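Local coordinates for DegQ (Legionella fallonii, PDB 3PV2), which acts as a self-compartmentalising HtrA-family protease of trypsin fold with PDZ domains, assembling into large 12-mers, at the interface of chains A and B. Sequence-based numbering; all coordinates share one arbitrary frame. Chains: chain A/B, DegQ.

The interface of chains A and B. Residues chain A 395-396, 401; chain B 38, 103, 105, 115.
A:Glu395 and A:Asn396, in a bent loop just ahead of helix 398-402, and A:Arg401 on that helix lie against the extended residues B:Leu103 and B:Lys115 of strands 103-107 and 113-122. B:Leu103 points its CD1 methyl tip-on at the peptide joining the two loop residues, with B:Leu103 CD1 3.5 Å from A:Glu395 C, the carbonyl carbon. The same methyl packs against the next residue, 3.6 Å from A:Asn396 CA, and approaches A:Asn396 CB at 3.9 Å, so one leucine methyl rests on this peptide and the start of the asparagine. A:Asn396 holds CG anti to its backbone N (chi1 174°), which directs the carboxamide towards the lysine; its ND2 lies beside the end of the B:Lys115 chain, 3.9 Å from NZ, without a hydrogen bond. B:Lys115 also leaves its strand with CG anti to the backbone N, but bends at chi3 and chi4, so that the chain end passes the asparagine while the terminal amine NZ turns away from its carboxamide. Its CB sits over one face of the A:Arg401 guanidinium, offset towards the rim and 3.8 Å from NE. The arginine reaches this position through a bend at chi3 (-92°), with CD 3.8 Å from the backbone N of B:Lys115. Thus the lysine meets the arginine with its aliphatic base, while the like-charged groups remain apart, NZ 6.3 Å from NE of A:Arg401. B:Gln38 and B:Thr105 contribute smaller flanking surfaces. No polar bond crosses this patch, which hides 246 Å² in all; methyl and methylene groups pack on a peptide and a guanidinium face. Repeated by two-fold symmetry, it docks the C-terminal PDZ region of one subunit onto its neighbour's protease domain and probably helps to hold the 12-meric shell together.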
# COMPACT_ATOMS: atom_id res chain seq x y z
N GLU A 395 29.86 32.73 -10.69
CA GLU A 395 28.63 33.44 -10.18
C GLU A 395 29.02 34.68 -9.37
O GLU A 395 28.33 35.71 -9.33
CB GLU A 395 27.70 32.45 -9.40
CG GLU A 395 27.70 31.04 -10.11
CD GLU A 395 26.63 30.07 -9.67
OE1 GLU A 395 25.79 30.39 -8.79
OE2 GLU A 395 26.65 28.95 -10.24
N ASN A 396 30.21 34.61 -8.85
CA ASN A 396 30.82 35.73 -8.20
C ASN A 396 31.57 36.71 -9.17
O ASN A 396 32.39 37.49 -8.75
CB ASN A 396 31.73 35.14 -7.13
CG ASN A 396 32.58 36.14 -6.43
OD1 ASN A 396 33.76 35.86 -6.21
ND2 ASN A 396 32.01 37.31 -6.07
N ARG A 401 27.08 38.90 -12.90
CA ARG A 401 26.15 39.90 -12.35
C ARG A 401 25.46 40.71 -13.44
O ARG A 401 24.26 41.04 -13.29
CB ARG A 401 26.83 40.83 -11.37
CG ARG A 401 26.85 40.28 -9.95
CD ARG A 401 27.41 41.29 -8.95
NE ARG A 401 28.85 41.09 -8.81
CZ ARG A 401 29.78 41.96 -9.19
NH1 ARG A 401 29.48 43.17 -9.71
NH2 ARG A 401 31.05 41.62 -9.02
N GLN B 38 22.35 33.53 -3.47
CA GLN B 38 22.78 32.14 -3.67
C GLN B 38 23.68 31.74 -2.49
O GLN B 38 24.35 32.57 -1.89
CB GLN B 38 23.58 31.97 -4.96
CG GLN B 38 22.78 32.18 -6.23
CD GLN B 38 23.00 33.55 -6.83
OE1 GLN B 38 24.16 33.93 -7.09
NE2 GLN B 38 21.90 34.29 -7.11
N LEU B 103 26.56 34.65 -1.69
CA LEU B 103 26.56 35.82 -2.52
C LEU B 103 25.24 36.54 -2.35
O LEU B 103 24.19 35.92 -2.35
CB LEU B 103 26.76 35.37 -3.98
CG LEU B 103 27.75 36.18 -4.83
CD1 LEU B 103 27.92 35.49 -6.16
CD2 LEU B 103 27.30 37.69 -5.02
N THR B 105 23.32 39.71 -4.25
CA THR B 105 23.24 40.70 -5.30
C THR B 105 22.03 41.61 -5.24
O THR B 105 20.90 41.14 -5.11
CB THR B 105 23.15 40.03 -6.67
OG1 THR B 105 24.22 39.09 -6.81
CG2 THR B 105 23.19 41.07 -7.77
N LYS B 115 27.10 43.91 -6.23
CA LYS B 115 27.49 43.01 -5.17
C LYS B 115 27.32 43.75 -3.84
O LYS B 115 27.86 44.84 -3.67
CB LYS B 115 28.95 42.59 -5.32
CG LYS B 115 29.44 41.58 -4.26
CD LYS B 115 30.96 41.26 -4.49
CE LYS B 115 31.28 39.77 -4.25
NZ LYS B 115 30.49 39.22 -3.06